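Local structure of molybdopterin biosynthesis protein MoaB (Sulfolobus tokodaii, 3IWT) at residues E112-V117 against Y148-S153; I98-I103 against K136-I141; L48-E51 against K55-G58. The protein probably acts in molybdenum cofactor biosynthesis through a MogA/MoaB-family domain likely to bind molybdopterin. One frame throughout, in Å; residues are numbered along the deposited sequence.

Interaction 1 of 3, residues E112-V117 against Y148-S153; sequences EGFSDV and YLLPGS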
# COMPACT_ATOMS: atom_id res chain seq x y z
N GLU A 112 -10.79 6.93 -9.55
CA GLU A 112 -9.38 7.19 -9.74
C GLU A 112 -9.17 8.30 -10.76
O GLU A 112 -8.33 9.21 -10.55
CB GLU A 112 -8.67 5.90 -10.19
CG GLU A 112 -8.82 4.72 -9.19
CD GLU A 112 -8.19 3.42 -9.67
OE1 GLU A 112 -7.64 3.36 -10.79
OE2 GLU A 112 -8.22 2.43 -8.91
N GLY A 113 -9.94 8.24 -11.85
CA GLY A 113 -9.81 9.18 -12.96
C GLY A 113 -10.27 10.60 -12.69
O GLY A 113 -9.94 11.50 -13.46
N PHE A 114 -11.02 10.84 -11.62
CA PHE A 114 -11.43 12.20 -11.34
C PHE A 114 -10.21 13.12 -11.16
O PHE A 114 -10.22 14.24 -11.63
CB PHE A 114 -12.36 12.33 -10.12
CG PHE A 114 -12.80 13.76 -9.86
CD1 PHE A 114 -13.91 14.29 -10.51
CD2 PHE A 114 -12.07 14.56 -9.00
CE1 PHE A 114 -14.27 15.60 -10.30
CE2 PHE A 114 -12.44 15.87 -8.79
CZ PHE A 114 -13.53 16.39 -9.43
N SER A 115 -9.19 12.64 -10.44
CA SER A 115 -8.01 13.46 -10.16
C SER A 115 -7.28 13.94 -11.44
O SER A 115 -7.03 15.13 -11.61
CB SER A 115 -7.04 12.74 -9.20
OG SER A 115 -6.77 11.43 -9.64
N ASP A 116 -6.96 13.02 -12.34
CA ASP A 116 -6.27 13.42 -13.58
C ASP A 116 -7.13 14.17 -14.59
O ASP A 116 -6.66 15.10 -15.27
CB ASP A 116 -5.51 12.23 -14.22
CG ASP A 116 -6.36 11.01 -14.40
OD1 ASP A 116 -6.49 10.25 -13.41
OD2 ASP A 116 -6.92 10.80 -15.52
N VAL A 117 -8.41 13.79 -14.70
CA VAL A 117 -9.31 14.52 -15.59
C VAL A 117 -9.57 15.96 -15.09
O VAL A 117 -9.64 16.89 -15.89
CB VAL A 117 -10.61 13.76 -15.86
CG1 VAL A 117 -11.54 14.60 -16.77
CG2 VAL A 117 -10.30 12.40 -16.49
N TYR A 148 -16.88 14.32 -3.49
CA TYR A 148 -15.95 15.10 -4.30
C TYR A 148 -15.18 16.02 -3.36
O TYR A 148 -15.78 16.79 -2.60
CB TYR A 148 -16.66 15.94 -5.36
CG TYR A 148 -17.35 15.17 -6.47
CD1 TYR A 148 -16.65 14.76 -7.60
CD2 TYR A 148 -18.73 14.88 -6.41
CE1 TYR A 148 -17.30 14.07 -8.63
CE2 TYR A 148 -19.36 14.18 -7.42
CZ TYR A 148 -18.66 13.80 -8.55
OH TYR A 148 -19.31 13.12 -9.56
N LEU A 149 -13.85 15.91 -3.40
CA LEU A 149 -12.97 16.75 -2.62
C LEU A 149 -12.34 17.78 -3.54
O LEU A 149 -11.43 17.48 -4.32
CB LEU A 149 -11.87 15.91 -1.95
CG LEU A 149 -12.28 14.67 -1.16
CD1 LEU A 149 -11.01 13.92 -0.63
CD2 LEU A 149 -13.29 15.03 -0.03
N LEU A 150 -12.84 19.02 -3.47
CA LEU A 150 -12.43 20.07 -4.39
C LEU A 150 -11.46 21.08 -3.78
O LEU A 150 -11.42 21.25 -2.57
CB LEU A 150 -13.67 20.80 -4.91
CG LEU A 150 -14.77 19.94 -5.55
CD1 LEU A 150 -15.96 20.85 -6.11
CD2 LEU A 150 -14.15 18.99 -6.66
N PRO A 151 -10.73 21.82 -4.64
CA PRO A 151 -9.88 22.90 -4.11
C PRO A 151 -10.61 24.07 -3.44
O PRO A 151 -11.85 24.22 -3.55
CB PRO A 151 -9.10 23.38 -5.34
CG PRO A 151 -9.27 22.27 -6.38
CD PRO A 151 -10.66 21.74 -6.11
N GLY A 152 -9.84 24.88 -2.72
CA GLY A 152 -10.38 26.09 -2.07
C GLY A 152 -10.79 27.20 -3.04
O GLY A 152 -11.74 27.91 -2.78
N SER A 153 -10.03 27.34 -4.12
CA SER A 153 -10.26 28.35 -5.18
C SER A 153 -11.68 28.34 -5.78
O SER A 153 -12.13 27.32 -6.28
CB SER A 153 -9.24 28.10 -6.29
OG SER A 153 -9.64 28.69 -7.48
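Phe114, on helix 112-123, faces Tyr148 of strand 145-150 with their CA atoms 8.9 Å apart, a separation that side chains and not backbone bonds must bridge. The two rings make an offset edge-to-face pair: the edge of Tyr148 is turned to one face of Phe114, the centroids lie 5.3 Å apart and the planes meet at 62°. Tyr148 CD1 stands above the Phe114 plane, displaced toward the rim, and comes within 3.7 Å of Phe114 CE1. Phe114 reaches the strand because its chi1 of -178° extends the ring away from the backbone N. There its far end also meets a methyl, Leu150 CD2 lying 3.8 Å from Phe114 CZ and approaching obliquely. All three residues are buried, and the contact across the segments is wholly apolar. The polar end of Tyr148 is engaged elsewhere, its OH hydrogen-bonding to Tyr133 OH of a second subunit, while the ring of that same Tyr133 packs edge-to-face with Phe114. Leu164 and Ile165 of helix 154-176 touch Phe114 and Tyr148, respectively. The contact is thus helix-on-sheet packing in the alpha/beta fold of the MogA/MoaB family, with an aromatic cluster that continues into the subunit interface.

Interaction 2 of 3, residues I98-I103 against K136-I141; sequences ITVETI and KASAGI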
# COMPACT_ATOMS: atom_id res chain seq x y z
N ILE A 98 -4.68 18.99 4.33
CA ILE A 98 -4.77 17.58 4.75
C ILE A 98 -6.10 16.88 4.35
O ILE A 98 -6.36 15.74 4.75
CB ILE A 98 -4.54 17.45 6.28
CG1 ILE A 98 -5.64 18.18 7.08
CG2 ILE A 98 -3.15 17.92 6.70
CD1 ILE A 98 -5.71 17.67 8.53
N THR A 99 -6.91 17.52 3.53
CA THR A 99 -8.24 17.02 3.21
C THR A 99 -8.18 15.65 2.51
O THR A 99 -8.87 14.70 2.91
CB THR A 99 -8.99 18.00 2.31
OG1 THR A 99 -9.14 19.27 2.97
CG2 THR A 99 -10.38 17.45 1.92
N VAL A 100 -7.33 15.54 1.50
CA VAL A 100 -7.20 14.31 0.69
C VAL A 100 -6.62 13.16 1.51
O VAL A 100 -7.10 12.05 1.46
CB VAL A 100 -6.38 14.56 -0.61
CG1 VAL A 100 -6.19 13.26 -1.39
CG2 VAL A 100 -7.10 15.62 -1.48
N GLU A 101 -5.61 13.47 2.30
CA GLU A 101 -4.94 12.49 3.12
C GLU A 101 -5.86 12.01 4.24
O GLU A 101 -5.73 10.88 4.74
CB GLU A 101 -3.69 13.10 3.73
CG GLU A 101 -2.60 13.46 2.73
CD GLU A 101 -2.96 14.61 1.80
OE1 GLU A 101 -3.64 15.60 2.21
OE2 GLU A 101 -2.55 14.49 0.61
N THR A 102 -6.79 12.86 4.66
CA THR A 102 -7.74 12.51 5.69
C THR A 102 -8.91 11.65 5.12
O THR A 102 -9.27 10.63 5.71
CB THR A 102 -8.29 13.78 6.38
OG1 THR A 102 -7.20 14.49 6.96
CG2 THR A 102 -9.32 13.42 7.45
N ILE A 103 -9.50 12.07 4.01
CA ILE A 103 -10.74 11.46 3.53
C ILE A 103 -10.58 10.36 2.50
O ILE A 103 -11.37 9.41 2.47
CB ILE A 103 -11.73 12.57 3.04
CG1 ILE A 103 -12.04 13.52 4.20
CG2 ILE A 103 -13.01 11.98 2.40
CD1 ILE A 103 -12.70 12.89 5.43
N LYS A 136 -4.64 18.02 -5.73
CA LYS A 136 -4.96 16.62 -5.50
C LYS A 136 -6.47 16.39 -5.36
O LYS A 136 -6.91 15.38 -4.78
CB LYS A 136 -4.24 16.11 -4.26
CG LYS A 136 -2.77 16.20 -4.31
CD LYS A 136 -2.15 15.65 -3.01
CE LYS A 136 -2.24 16.66 -1.85
NZ LYS A 136 -1.37 16.20 -0.75
N ALA A 137 -7.27 17.32 -5.90
CA ALA A 137 -8.71 17.17 -5.96
C ALA A 137 -9.05 15.74 -6.38
O ALA A 137 -8.42 15.19 -7.28
CB ALA A 137 -9.34 18.21 -6.91
N SER A 138 -9.99 15.12 -5.66
CA SER A 138 -10.26 13.68 -5.73
C SER A 138 -11.75 13.41 -5.57
O SER A 138 -12.49 14.28 -5.11
CB SER A 138 -9.49 12.95 -4.63
OG SER A 138 -8.09 13.08 -4.78
N ALA A 139 -12.18 12.22 -5.98
CA ALA A 139 -13.57 11.76 -5.83
C ALA A 139 -13.56 10.27 -5.44
O ALA A 139 -12.59 9.54 -5.71
CB ALA A 139 -14.40 12.01 -7.14
N GLY A 140 -14.64 9.84 -4.78
CA GLY A 140 -14.78 8.48 -4.35
C GLY A 140 -16.21 8.14 -3.99
O GLY A 140 -17.13 8.97 -4.11
N ILE A 141 -16.39 6.90 -3.56
CA ILE A 141 -17.69 6.32 -3.26
C ILE A 141 -17.59 5.75 -1.85
O ILE A 141 -16.62 5.05 -1.53
CB ILE A 141 -18.03 5.17 -4.28
CG1 ILE A 141 -18.10 5.68 -5.73
CG2 ILE A 141 -19.34 4.47 -3.89
CD1 ILE A 141 -17.66 4.64 -6.78
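Lys136 and Glu101 meet because both chains bend: Lys136 turns at chi3 (-78°) and Glu101 at chi2 (68°), so that the ammonium and carboxylate ends converge with the side chains crossing at about a right angle. The contact sets the short helix 99-103 against the entry to strand 138-142, within the alpha/beta fold of the probable molybdopterin-binding domain. Lys136 NZ donates to Glu101 OE2 in a salt bridge modelled at 2.5 Å, so short that the exact length is doubtful; Glu101 OE1, 3.8 Å from the same NZ, is the farther oxygen. Beside this charged pair, Val100 directs its CB toward the 136-141 segment. Its CG2 rests 3.3 Å from Lys136 O and 4.0 Å from Lys136 CB, while CG1 lies 3.9 Å from Ser138 OG. An alanine at Val100 would remove both methyls and is likely to open a gap between the helix and the backbone at Lys136 and Ser138, with the lysine carbonyl losing its apolar cover. That carbonyl is already engaged within its own segment: Ser138 OG donates to Lys136 O over 2.6 Å, with the hydroxyl tilted 26° from the carbonyl plane.

Interaction 3 of 3, residues L48-E51 against K55-G58; sequences LLIE and KIIG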
# COMPACT_ATOMS: atom_id res chain seq x y z
N LEU A 48 -24.87 26.90 -7.95
CA LEU A 48 -24.83 26.10 -9.18
C LEU A 48 -25.61 24.81 -9.03
O LEU A 48 -26.31 24.39 -9.96
CB LEU A 48 -23.39 25.77 -9.62
CG LEU A 48 -22.57 26.87 -10.32
CD1 LEU A 48 -21.12 26.44 -10.52
CD2 LEU A 48 -23.23 27.28 -11.63
N LEU A 49 -25.47 24.15 -7.87
CA LEU A 49 -26.20 22.92 -7.60
C LEU A 49 -27.70 23.15 -7.62
O LEU A 49 -28.45 22.39 -8.26
CB LEU A 49 -25.84 22.29 -6.25
CG LEU A 49 -24.50 21.56 -6.17
CD1 LEU A 49 -24.26 21.20 -4.69
CD2 LEU A 49 -24.43 20.31 -7.09
N ILE A 50 -28.15 24.24 -6.98
CA ILE A 50 -29.59 24.67 -6.98
C ILE A 50 -30.14 25.14 -8.34
O ILE A 50 -31.35 24.94 -8.72
CB ILE A 50 -29.82 25.80 -5.93
CG1 ILE A 50 -29.67 25.20 -4.51
CG2 ILE A 50 -31.19 26.45 -6.11
CD1 ILE A 50 -29.59 26.20 -3.37
N GLU A 51 -29.31 25.89 -9.06
CA GLU A 51 -29.64 26.35 -10.41
C GLU A 51 -29.88 25.17 -11.34
O GLU A 51 -30.62 25.28 -12.33
CB GLU A 51 -28.48 27.19 -10.93
CG GLU A 51 -28.58 27.64 -12.37
CD GLU A 51 -27.39 28.49 -12.76
OE1 GLU A 51 -27.59 29.76 -12.79
OE2 GLU A 51 -26.26 27.87 -13.00
N LYS A 55 -30.78 19.79 -4.64
CA LYS A 55 -31.08 20.32 -3.32
C LYS A 55 -29.86 20.32 -2.41
O LYS A 55 -29.00 19.41 -2.50
CB LYS A 55 -32.17 19.47 -2.66
CG LYS A 55 -33.46 19.33 -3.46
CD LYS A 55 -34.10 20.67 -3.69
CE LYS A 55 -35.55 20.54 -4.18
NZ LYS A 55 -36.20 21.89 -4.22
N ILE A 56 -29.76 21.33 -1.55
CA ILE A 56 -28.70 21.35 -0.52
C ILE A 56 -29.37 20.95 0.77
O ILE A 56 -30.28 21.65 1.24
CB ILE A 56 -28.06 22.75 -0.34
CG1 ILE A 56 -27.56 23.32 -1.68
CG2 ILE A 56 -26.95 22.70 0.73
CD1 ILE A 56 -26.72 22.38 -2.54
N ILE A 57 -28.99 19.82 1.33
CA ILE A 57 -29.63 19.43 2.56
C ILE A 57 -28.77 19.60 3.80
O ILE A 57 -29.26 19.41 4.89
CB ILE A 57 -30.31 18.05 2.46
CG1 ILE A 57 -29.33 16.92 2.21
CG2 ILE A 57 -31.46 18.12 1.40
CD1 ILE A 57 -29.98 15.58 2.55
N GLY A 58 -27.52 20.03 3.64
CA GLY A 58 -26.74 20.43 4.79
C GLY A 58 -25.44 21.10 4.42
O GLY A 58 -25.03 21.06 3.25
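Ile56 reaches from strand 55-62 to two neighbouring residues of helix 40-51, and its side chain crosses those of Leu49 and Ile50 at about a right angle in each case. The division of labour along its longer branch is clear from the distances. The terminal methyl serves Leu49: Ile56 CD1 lies 3.5 Å from Leu49 CD1, tighter than usual for two carbons, and 3.8 Å from Leu49 CB. One bond further back, Ile56 CG1 meets Ile50, with CD1 of Ile50 at 3.9 Å and its CG1 at 4.0 Å. Ile56 carries CG1 anti to the carbonyl carbon (chi1 -53°), and a second turn at chi2 of -48° sets the end methyl against Leu49. The helix and strand are joined by a three-residue connection, and the closest CA pair across them is Ile50 and Lys55, 5.9 Å apart. Leu49 is the buried member, continuing inward to Phe18 of strand 17-23 and to Leu161 and Leu166 of helix 154-176, whereas Ile50 is exposed. Strand 55-62 is one of the two edge strands of the sheet within this chain. With no hydrogen bond between the segments and 156 Å² buried in all, their contact is apolar and probably rests on dispersion and, on the Leu49 side, on exclusion of water.

Interactions 1 and 2 are neighbours, their centres 8 Å apart, and they meet on adjacent antiparallel strands: Leu149 N lies 2.7 Å from Ser138 O, a probable hydrogen bond, and Tyr148 CD1 packs 3.6 Å from Ala139 CB. Their segments alternate along the chain, so the two contacts interlock around strands 138-142 and 145-150. Interaction 3 is remote, with centres 19 Å from interaction 1 and 21 Å from interaction 2 and nearest atoms about 8 and 13 Å away; it closes earlier in the sequence and reaches the same sheet at edge strand 55-62, on the opposite side of the chain's centre. Residues of interactions 1 and 2 touch other subunits, whereas no other chain touches the segments of interaction 3. All three fall within the probable molybdopterin-binding domain.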